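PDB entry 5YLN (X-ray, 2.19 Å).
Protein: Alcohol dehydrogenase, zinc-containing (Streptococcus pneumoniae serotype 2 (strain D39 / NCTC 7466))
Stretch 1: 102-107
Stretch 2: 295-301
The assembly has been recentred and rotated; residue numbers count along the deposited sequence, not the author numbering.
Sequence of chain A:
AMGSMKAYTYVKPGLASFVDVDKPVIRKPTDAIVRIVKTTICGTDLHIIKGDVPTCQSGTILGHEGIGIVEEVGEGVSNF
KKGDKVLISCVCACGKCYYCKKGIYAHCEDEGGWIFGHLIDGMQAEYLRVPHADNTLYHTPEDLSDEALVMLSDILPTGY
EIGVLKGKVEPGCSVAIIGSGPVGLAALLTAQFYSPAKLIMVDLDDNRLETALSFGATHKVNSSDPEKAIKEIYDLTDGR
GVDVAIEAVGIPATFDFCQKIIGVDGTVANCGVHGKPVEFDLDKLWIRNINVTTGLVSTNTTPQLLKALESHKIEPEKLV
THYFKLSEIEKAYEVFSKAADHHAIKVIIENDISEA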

# COMPACT_ATOMS: atom_id res chain seq x y z
N LYS A 102 -8.47 17.10 -5.14
CA LYS A 102 -8.13 15.72 -5.44
C LYS A 102 -9.28 14.75 -5.17
O LYS A 102 -9.13 13.56 -5.45
CB LYS A 102 -6.90 15.29 -4.64
CG LYS A 102 -5.62 16.05 -4.98
CD LYS A 102 -4.47 15.62 -4.06
CE LYS A 102 -3.16 16.29 -4.46
NZ LYS A 102 -2.63 15.77 -5.75
N GLY A 103 -10.41 15.22 -4.66
CA GLY A 103 -11.46 14.30 -4.23
C GLY A 103 -11.21 13.62 -2.89
O GLY A 103 -11.98 12.73 -2.50
N ILE A 104 -10.18 14.05 -2.15
CA ILE A 104 -9.84 13.47 -0.86
C ILE A 104 -10.53 14.29 0.23
O ILE A 104 -9.88 14.99 1.01
CB ILE A 104 -8.31 13.41 -0.68
CG1 ILE A 104 -7.67 12.74 -1.90
CG2 ILE A 104 -7.92 12.66 0.59
CD1 ILE A 104 -6.17 12.79 -1.86
N TYR A 105 -11.86 14.22 0.28
CA TYR A 105 -12.61 15.08 1.19
C TYR A 105 -12.29 14.76 2.65
O TYR A 105 -12.48 15.63 3.51
CB TYR A 105 -14.12 14.96 0.94
CG TYR A 105 -14.51 15.26 -0.51
CD1 TYR A 105 -13.86 16.25 -1.24
CD2 TYR A 105 -15.52 14.53 -1.14
CE1 TYR A 105 -14.20 16.52 -2.56
CE2 TYR A 105 -15.86 14.79 -2.47
CZ TYR A 105 -15.21 15.78 -3.17
OH TYR A 105 -15.54 16.06 -4.49
N ALA A 106 -11.80 13.55 2.92
CA ALA A 106 -11.35 13.16 4.25
C ALA A 106 -10.28 14.11 4.80
O ALA A 106 -10.09 14.17 6.02
CB ALA A 106 -10.81 11.73 4.20
N HIS A 107 -9.58 14.86 3.93
CA HIS A 107 -8.52 15.72 4.42
C HIS A 107 -8.69 17.16 3.96
O HIS A 107 -7.71 17.89 3.82
CB HIS A 107 -7.16 15.15 4.04
CG HIS A 107 -6.89 13.86 4.74
ND1 HIS A 107 -6.46 13.81 6.05
CD2 HIS A 107 -7.09 12.57 4.36
CE1 HIS A 107 -6.36 12.55 6.43
NE2 HIS A 107 -6.73 11.78 5.42
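Stretch 2 295-301: GLVSTNT

Residues 295-301 form an irregular segment, without helix or strand, that lies across the turn made by residues 102-107. The two touching parts, taken end to end from Gly103 to Ala106 and from Leu296 to Asn300, run 147° apart, so the segments are roughly antiparallel: Gly103 lies near Asn300, with CA atoms 6.2 Å apart, and Ala106 lies near Ser298, where the CA atoms approach to 4.5 Å. Although at least 190 residues of sequence separate any touching pair, the two stretches bury 327 Å² between them.

Lys102 is exposed, and its long side chain stays out of reach of the second stretch. Gly103 follows with phi/psi of 78/9, a conformation in which a CB would be jammed against the carbonyl oxygen of Lys102; the backbone alone calls for glycine. Its own carbonyl faces the partner, with Gly103 O 3.7 Å from Asn300 CB and also 3.7 Å from Ser298 OG.

Ile104 directs its CA-to-CB bond away from stretch 2, so it meets the partner mainly through its backbone: Ile104 C lies 3.3 Å from Ser298 OG. Its carbonyl serves the turn itself, since His107 N donates to Ile104 O at 2.9 Å.

Tyr105 opens a short 3-10 segment. Its side chain leaves sideways, and the broad ring reaches along the partner, bringing Tyr105 CE2 to 3.9 Å from Asn300 CB, while Ser298 O lies at the ring edge, near its plane. Tyr105 N is 2.9 Å from Ser298 OG, but the angle is too poor for a hydrogen bond; this amide instead makes a weak bond to Gly103 O at 3.2 Å.

Ala106 is the centre of the contact. Its amide donates to the serine hydroxyl, Ala106 N to Ser298 OG, at 3.0 Å and a nearly linear 169°. Serine suits this place because its short side chain points toward the turn and sets an oxygen acceptor directly before a backbone N-H. The alanine methyl also points toward stretch 2 and packs closely on its backbone, with Ala106 CB 3.2 Å from Val297 O and 3.3 Å from Leu296 O. It meets an apolar side chain as well, Ala106 CB to Leu296 CG at 3.7 Å. Such a small side chain fits this tight space, whereas Val297 points its own side chain away and presents its carbonyl.

His107 ends the walk without a close contact to stretch 2; its NE2 is hydrogen-bonded elsewhere in the structure.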

# COMPACT_ATOMS: atom_id res chain seq x y z
N GLY A 295 -7.00 4.36 5.21
CA GLY A 295 -7.72 5.55 4.84
C GLY A 295 -8.87 5.88 5.76
O GLY A 295 -9.41 5.02 6.46
N LEU A 296 -9.19 7.16 5.79
CA LEU A 296 -10.46 7.69 6.27
C LEU A 296 -11.37 7.88 5.06
O LEU A 296 -10.94 8.45 4.04
CB LEU A 296 -10.24 9.02 6.97
CG LEU A 296 -11.44 9.88 7.36
CD1 LEU A 296 -12.34 9.09 8.25
CD2 LEU A 296 -10.96 11.14 8.06
N VAL A 297 -12.62 7.43 5.17
CA VAL A 297 -13.56 7.57 4.07
C VAL A 297 -13.61 9.03 3.61
O VAL A 297 -13.47 9.95 4.42
CB VAL A 297 -14.95 7.07 4.47
CG1 VAL A 297 -15.63 8.06 5.45
CG2 VAL A 297 -15.83 6.86 3.24
N SER A 298 -13.79 9.24 2.30
CA SER A 298 -14.01 10.58 1.78
C SER A 298 -15.47 10.86 1.42
O SER A 298 -15.93 11.99 1.57
CB SER A 298 -13.14 10.83 0.53
OG SER A 298 -11.91 11.38 0.92
N THR A 299 -16.18 9.82 0.98
CA THR A 299 -17.54 9.84 0.43
C THR A 299 -17.61 10.47 -0.96
O THR A 299 -18.70 10.82 -1.44
CB THR A 299 -18.58 10.49 1.38
OG1 THR A 299 -18.42 11.91 1.43
CG2 THR A 299 -18.45 9.94 2.77
N ASN A 300 -16.49 10.56 -1.68
CA ASN A 300 -16.56 10.97 -3.08
C ASN A 300 -17.36 9.98 -3.94
O ASN A 300 -17.87 10.37 -5.00
CB ASN A 300 -15.15 11.17 -3.64
CG ASN A 300 -14.29 9.93 -3.51
OD1 ASN A 300 -14.20 9.33 -2.45
ND2 ASN A 300 -13.68 9.53 -4.61
N THR A 301 -17.50 8.72 -3.51
CA THR A 301 -18.25 7.74 -4.28
C THR A 301 -19.75 7.75 -4.02
O THR A 301 -20.48 7.06 -4.73
CB THR A 301 -17.73 6.30 -4.03
OG1 THR A 301 -17.97 5.94 -2.66
CG2 THR A 301 -16.24 6.19 -4.35